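Local coordinates for SMC protein (Pyrococcus furiosus, PDB 3NWC), which dimerises through its hinge domain and binds DNA there, and is probably required for chromosome condensation and partitioning, at the interface of chains A and B. Residues are numbered along the deposited sequence; one frame, centred on the assembly and turned at random. Chains: chain A/B, SMC protein.

Contact 1: the interface of chains A and B. Residues chain A 62, 90-92, 97, 126; chain B 161-162.
B:Ala162 sets its methyl group between the side chains of A:Leu92 and A:Thr90, with A:Ile97 against the adjoining backbone, at the dimer interface of the SMC hinge domain, the module that joins two SMC subunits. The apolar contacts centre on this methyl. From strand 89-93 of chain A, one branch of A:Leu92 arrives with CD2 3.7 Å from B:Ala162 CB, and the methyl of A:Thr90 arrives with CG2 3.9 Å from the same atom. In A:Thr90 the hydroxyl OG1 stands beside the backbone N (chi1 -61°), which leaves CG2 as the branch that faces B:Ala162. A:Ile97, in a loop, uses its terminal methyl against the backbone instead: A:Ile97 CD1 is 3.5 Å from B:Ala162 N and 3.8 Å from B:Gly161 C. The backbones also approach, A:Phe91 O lying 3.4 Å from B:Ala162 CA. Behind these contacts, within chain A, lie two flat groups, A:Phe126 and A:Arg62. A:Ile97 CD1 sits over the centre of the A:Phe126 ring, 3.8 Å above its plane. That ring in turn presents CZ to the middle of one guanidinium face of A:Arg62, 3.6 Å above the plane. A:Thr90 CG2 lies at the guanidinium edge, in its plane.

Contact 2: the interface of chains A and B. Residues chain A 158, 160-162; chain B 62, 97-98, 126.
A:Glu158 and B:Arg62 reach toward each other from opposite directions and form a two-pronged salt bridge across the hinge dimer interface. B:Arg62 grips end-on, with B:Arg62 NH2 to A:Glu158 OE1 and B:Arg62 NH1 to A:Glu158 OE2, the second pair at 3.1 Å. The NH2 to OE1 separation is modelled very short, so its length carries no weight; the pairing is supported by carboxylate and guanidinium planes only 14° apart. B:Arg62 NH1 meets A:Glu158 OE2 on the syn side, 21° out of the carboxylate plane. Beside this pair, the backbone N of B:Lys98 donates to A:Ser160 O at 3.0 Å. A:Ser160 OG also approaches the B:Phe126 ring obliquely from outside its rim, on the side where B:Ile97 packs, 3.3 Å from B:Phe126 CE1. Further out, A:Ala162 N donates to A:Ser160 OG at 3.2 Å; this bond accompanies a chi1 of 65°, with the hydroxyl between backbone N and carbonyl carbon, and likely steadies the turn through A:Gly161. Chain A contributes the loop between strands 156-157 and 163-165; chain B supplies 3-10 helix 60-64, helix 121-128 and the loop after strand 89-93.

Contact 3: the interface of chains A and B. Residues chain A 57, 154, 156, 164-168; chain B 88.
The loop residue B:Arg88, just before strand 89-93 of chain B, enters chain A beside strand 163-165, the loop that follows it and the loop carrying A:Gly154, with helix 52-59 at the margin through A:Val57. Its guanidinium group is read mainly by backbone carbonyls. B:Arg88 NH1 and NH2 both donate to A:Gly154 O, each at 3.0 Å, and B:Arg88 NH1 also donates to A:Gly166 O at 2.9 Å. The two donors treat A:Gly154 O differently: B:Arg88 NH2 comes in almost head-on to the carbonyl, while B:Arg88 NH1 stands 43° above its plane. A:Phe168 covers one side of the arginine. B:Arg88 CD stands over the A:Phe168 ring, 3.4 Å from its centroid in a CH-pi contact, and the guanidinium plane is turned only 12° from the ring, offset so that A:Phe168 CE2 lies 3.4 Å from B:Arg88 CZ. Beyond this CD, the bend at chi3 (69°) turns the guanidinium toward the two carbonyls. Across from the ring, A:Gly165 CA approaches the other guanidinium face near its rim. A:Thr164 crosses at about a right angle, its CG2 3.3 Å from B:Arg88 NH2. A leucine here would probably leave A:Gly154 O and A:Gly166 O without their arginine donors and A:Phe168 without its flat, charged partner. By inserting a long side chain between backbone and ring of the other subunit, the site ties the two hinge domains together in the homodimer.

Contact 1: the interface of chains A and B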
loop_
_atom_site.group_PDB
_atom_site.type_symbol
_atom_site.label_atom_id
_atom_site.label_comp_id
_atom_site.label_asym_id
_atom_site.label_seq_id
_atom_site.Cartn_x
_atom_site.Cartn_y
_atom_site.Cartn_z
ATOM N N ARG A 62 2.343 -5.117 -3.200
ATOM C CA ARG A 62 3.157 -5.187 -4.401
ATOM C C ARG A 62 2.908 -6.498 -5.126
ATOM O O ARG A 62 3.079 -6.591 -6.327
ATOM C CB ARG A 62 4.642 -5.025 -4.069
ATOM C CG ARG A 62 4.989 -3.659 -3.515
ATOM C CD ARG A 62 4.380 -2.575 -4.365
ATOM N NE ARG A 62 4.742 -1.250 -3.886
ATOM C CZ ARG A 62 4.479 -0.125 -4.538
ATOM N NH1 ARG A 62 3.855 -0.162 -5.713
ATOM N NH2 ARG A 62 4.854 1.034 -4.017
ATOM N N THR A 90 -1.691 -1.191 -10.512
ATOM C CA THR A 90 -0.391 -0.560 -10.435
ATOM C C THR A 90 0.557 -1.312 -11.351
ATOM O O THR A 90 0.674 -2.543 -11.267
ATOM C CB THR A 90 0.148 -0.595 -8.997
ATOM O OG1 THR A 90 -0.747 0.134 -8.151
ATOM C CG2 THR A 90 1.531 0.051 -8.924
ATOM N N PHE A 91 1.208 -0.573 -12.247
ATOM C CA PHE A 91 2.085 -1.186 -13.246
ATOM C C PHE A 91 3.539 -0.891 -12.955
ATOM O O PHE A 91 3.874 0.226 -12.540
ATOM C CB PHE A 91 1.706 -0.673 -14.630
ATOM C CG PHE A 91 0.303 -1.041 -15.037
ATOM C CD1 PHE A 91 0.042 -2.263 -15.642
ATOM C CD2 PHE A 91 -0.757 -0.178 -14.790
ATOM C CE1 PHE A 91 -1.255 -2.610 -16.008
ATOM C CE2 PHE A 91 -2.054 -0.518 -15.150
ATOM C CZ PHE A 91 -2.302 -1.739 -15.764
ATOM N N LEU A 92 4.397 -1.889 -13.183
ATOM C CA LEU A 92 5.842 -1.755 -12.988
ATOM C C LEU A 92 6.572 -1.878 -14.332
ATOM O O LEU A 92 6.775 -2.985 -14.830
ATOM C CB LEU A 92 6.345 -2.827 -12.020
ATOM C CG LEU A 92 5.565 -2.965 -10.703
ATOM C CD1 LEU A 92 6.227 -3.999 -9.807
ATOM C CD2 LEU A 92 5.491 -1.628 -9.986
ATOM N N ILE A 97 11.275 1.223 -13.639
ATOM C CA ILE A 97 11.158 0.865 -12.239
ATOM C C ILE A 97 12.520 0.749 -11.560
ATOM O O ILE A 97 13.436 0.117 -12.077
ATOM C CB ILE A 97 10.323 -0.428 -12.071
ATOM C CG1 ILE A 97 9.766 -0.541 -10.642
ATOM C CG2 ILE A 97 11.133 -1.649 -12.511
ATOM C CD1 ILE A 97 8.668 0.486 -10.316
ATOM N N PHE A 126 12.828 -3.882 -7.074
ATOM C CA PHE A 126 12.051 -2.725 -6.634
ATOM C C PHE A 126 11.189 -3.104 -5.419
ATOM O O PHE A 126 11.111 -2.361 -4.446
ATOM C CB PHE A 126 11.165 -2.184 -7.756
ATOM C CG PHE A 126 9.913 -1.525 -7.250
ATOM C CD1 PHE A 126 9.957 -0.248 -6.708
ATOM C CD2 PHE A 126 8.713 -2.198 -7.279
ATOM C CE1 PHE A 126 8.812 0.341 -6.220
ATOM C CE2 PHE A 126 7.571 -1.613 -6.798
ATOM C CZ PHE A 126 7.623 -0.341 -6.273
ATOM N N GLY B 161 8.730 4.759 -10.068
ATOM C CA GLY B 161 8.397 4.495 -11.454
ATOM C C GLY B 161 7.110 3.683 -11.604
ATOM O O GLY B 161 6.689 3.420 -12.724
ATOM N N ALA B 162 6.504 3.289 -10.487
ATOM C CA ALA B 162 5.248 2.517 -10.499
ATOM C C ALA B 162 4.076 3.419 -10.876
ATOM O O ALA B 162 3.919 4.509 -10.318
ATOM C CB ALA B 162 5.000 1.890 -9.144
#

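Contact 2: the interface of chains A and B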
loop_
_atom_site.group_PDB
_atom_site.type_symbol
_atom_site.label_atom_id
_atom_site.label_comp_id
_atom_site.label_asym_id
_atom_site.label_seq_id
_atom_site.Cartn_x
_atom_site.Cartn_y
_atom_site.Cartn_z
ATOM N N GLU A 158 9.204 -0.520 7.471
ATOM C CA GLU A 158 9.553 0.124 6.218
ATOM C C GLU A 158 10.810 0.945 6.464
ATOM O O GLU A 158 11.110 1.307 7.599
ATOM C CB GLU A 158 8.379 0.959 5.696
ATOM C CG GLU A 158 7.165 0.100 5.330
ATOM C CD GLU A 158 5.969 0.910 4.869
ATOM O OE1 GLU A 158 6.036 1.497 3.770
ATOM O OE2 GLU A 158 4.957 0.948 5.604
ATOM N N SER A 160 11.392 3.840 5.803
ATOM C CA SER A 160 10.921 5.163 6.212
ATOM C C SER A 160 10.808 5.297 7.724
ATOM O O SER A 160 10.868 6.399 8.266
ATOM C CB SER A 160 9.528 5.397 5.622
ATOM O OG SER A 160 8.595 4.468 6.178
ATOM N N GLY A 161 10.596 4.175 8.398
ATOM C CA GLY A 161 10.380 4.184 9.831
ATOM C C GLY A 161 8.966 3.748 10.215
ATOM O O GLY A 161 8.656 3.674 11.398
ATOM N N ALA A 162 8.122 3.472 9.223
ATOM C CA ALA A 162 6.739 3.024 9.463
ATOM C C ALA A 162 6.728 1.575 9.942
ATOM O O ALA A 162 7.374 0.711 9.343
ATOM C CB ALA A 162 5.914 3.155 8.201
ATOM N N ARG B 62 -1.926 5.310 3.164
ATOM C CA ARG B 62 -1.290 6.050 4.240
ATOM C C ARG B 62 -2.339 6.761 5.077
ATOM O O ARG B 62 -2.130 7.029 6.245
ATOM C CB ARG B 62 -0.268 7.047 3.691
ATOM C CG ARG B 62 0.910 6.385 3.005
ATOM C CD ARG B 62 1.462 5.275 3.860
ATOM N NE ARG B 62 2.628 4.657 3.249
ATOM C CZ ARG B 62 3.404 3.769 3.857
ATOM N NH1 ARG B 62 3.145 3.397 5.108
ATOM N NH2 ARG B 62 4.447 3.266 3.213
ATOM N N ILE B 97 10.048 8.633 11.796
ATOM C CA ILE B 97 9.504 8.687 10.453
ATOM C C ILE B 97 10.189 9.748 9.598
ATOM O O ILE B 97 10.368 10.886 10.020
ATOM C CB ILE B 97 7.968 8.883 10.490
ATOM C CG1 ILE B 97 7.325 8.441 9.165
ATOM C CG2 ILE B 97 7.623 10.320 10.890
ATOM C CD1 ILE B 97 7.357 6.921 8.931
ATOM N N LYS B 98 10.583 9.367 8.394
ATOM C CA LYS B 98 11.407 10.243 7.566
ATOM C C LYS B 98 10.602 11.101 6.585
ATOM O O LYS B 98 9.953 10.580 5.677
ATOM C CB LYS B 98 12.447 9.416 6.811
ATOM C CG LYS B 98 13.594 8.936 7.696
ATOM C CD LYS B 98 14.581 8.072 6.921
ATOM N N PHE B 126 6.244 12.698 5.426
ATOM C CA PHE B 126 6.562 11.329 5.026
ATOM C C PHE B 126 5.553 10.843 3.973
ATOM O O PHE B 126 5.928 10.238 2.974
ATOM C CB PHE B 126 6.565 10.380 6.224
ATOM C CG PHE B 126 6.194 8.970 5.858
ATOM C CD1 PHE B 126 7.112 8.138 5.233
ATOM C CD2 PHE B 126 4.923 8.501 6.101
ATOM C CE1 PHE B 126 6.759 6.857 4.875
ATOM C CE2 PHE B 126 4.570 7.226 5.748
ATOM C CZ PHE B 126 5.492 6.403 5.140
#

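Contact 3: the interface of chains A and B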
loop_
_atom_site.group_PDB
_atom_site.type_symbol
_atom_site.label_atom_id
_atom_site.label_comp_id
_atom_site.label_asym_id
_atom_site.label_seq_id
_atom_site.Cartn_x
_atom_site.Cartn_y
_atom_site.Cartn_z
ATOM N N VAL A 57 4.401 -10.905 3.690
ATOM C CA VAL A 57 4.337 -9.602 4.360
ATOM C C VAL A 57 5.205 -8.547 3.661
ATOM O O VAL A 57 4.786 -7.393 3.456
ATOM C CB VAL A 57 4.722 -9.727 5.861
ATOM C CG1 VAL A 57 4.888 -8.361 6.508
ATOM C CG2 VAL A 57 3.687 -10.583 6.616
ATOM N N GLY A 154 6.173 -11.844 10.916
ATOM C CA GLY A 154 5.370 -10.984 10.071
ATOM C C GLY A 154 5.191 -9.530 10.452
ATOM O O GLY A 154 4.257 -8.881 9.976
ATOM N N LEU A 156 6.457 -5.725 9.966
ATOM C CA LEU A 156 7.101 -5.034 8.841
ATOM C C LEU A 156 7.614 -3.681 9.273
ATOM O O LEU A 156 6.883 -2.899 9.881
ATOM C CB LEU A 156 6.109 -4.848 7.685
ATOM C CG LEU A 156 6.609 -4.035 6.486
ATOM C CD1 LEU A 156 7.773 -4.764 5.769
ATOM C CD2 LEU A 156 5.470 -3.764 5.510
ATOM N N THR A 164 4.510 -1.842 10.996
ATOM C CA THR A 164 3.241 -2.552 10.856
ATOM C C THR A 164 3.272 -3.839 11.649
ATOM O O THR A 164 4.238 -4.597 11.568
ATOM C CB THR A 164 2.940 -2.933 9.398
ATOM O OG1 THR A 164 2.898 -1.747 8.596
ATOM C CG2 THR A 164 1.583 -3.649 9.315
ATOM N N GLY A 165 2.233 -4.067 12.442
ATOM C CA GLY A 165 2.176 -5.258 13.265
ATOM C C GLY A 165 0.759 -5.599 13.664
ATOM O O GLY A 165 -0.153 -4.786 13.516
ATOM N N GLY A 166 0.593 -6.811 14.193
ATOM C CA GLY A 166 -0.696 -7.354 14.588
ATOM C C GLY A 166 -0.983 -8.662 13.880
ATOM O O GLY A 166 -0.314 -9.015 12.911
ATOM N N HIS A 167 -1.978 -9.392 14.365
ATOM C CA HIS A 167 -2.343 -10.649 13.737
ATOM C C HIS A 167 -3.124 -10.461 12.460
ATOM O O HIS A 167 -4.080 -9.679 12.399
ATOM C CB HIS A 167 -3.176 -11.500 14.695
ATOM C CG HIS A 167 -2.422 -11.945 15.902
ATOM N ND1 HIS A 167 -3.052 -12.412 17.038
ATOM C CD2 HIS A 167 -1.096 -11.995 16.155
ATOM C CE1 HIS A 167 -2.138 -12.730 17.939
ATOM N NE2 HIS A 167 -0.945 -12.484 17.430
ATOM N N PHE A 168 -2.748 -11.221 11.447
ATOM C CA PHE A 168 -3.607 -11.365 10.277
ATOM C C PHE A 168 -4.828 -12.210 10.626
ATOM O O PHE A 168 -5.918 -11.986 10.112
ATOM C CB PHE A 168 -2.847 -12.033 9.132
ATOM C CG PHE A 168 -1.861 -11.130 8.451
ATOM C CD1 PHE A 168 -2.274 -10.259 7.459
ATOM C CD2 PHE A 168 -0.520 -11.156 8.805
ATOM C CE1 PHE A 168 -1.363 -9.428 6.819
ATOM C CE2 PHE A 168 0.390 -10.319 8.174
ATOM C CZ PHE A 168 -0.037 -9.467 7.174
ATOM N N ARG B 88 -4.381 -5.578 12.126
ATOM C CA ARG B 88 -3.107 -4.882 11.951
ATOM C C ARG B 88 -3.255 -3.393 11.694
ATOM O O ARG B 88 -4.244 -2.948 11.120
ATOM C CB ARG B 88 -2.318 -5.515 10.802
ATOM C CG ARG B 88 -1.793 -6.895 11.162
ATOM C CD ARG B 88 -1.293 -7.630 9.955
ATOM N NE ARG B 88 -0.059 -7.075 9.360
ATOM C CZ ARG B 88 1.180 -7.424 9.723
ATOM N NH1 ARG B 88 1.388 -8.267 10.724
ATOM N NH2 ARG B 88 2.230 -6.921 9.089
#

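Measured between centres of their C-alpha atoms, contacts 1 and 2 are about 19 Å apart, contacts 2 and 3 about 16 Å, and contacts 1 and 3 about 23 Å. Contacts 1 and 2 come from the two symmetry-related halves of the interface: Arg62, Ile97, Phe126, Gly161 and Ala162 appear in both, with the chains exchanged. Strand 89-93 supplies contact 1, and the residue just before it supplies contact 3; strand 163-165 of contact 3 directly follows the loop of contact 2. Neighbouring stretches of chain thus serve different kinds of contact, and two-fold symmetry repeats each, spreading attachment of the hinge dimer over several places.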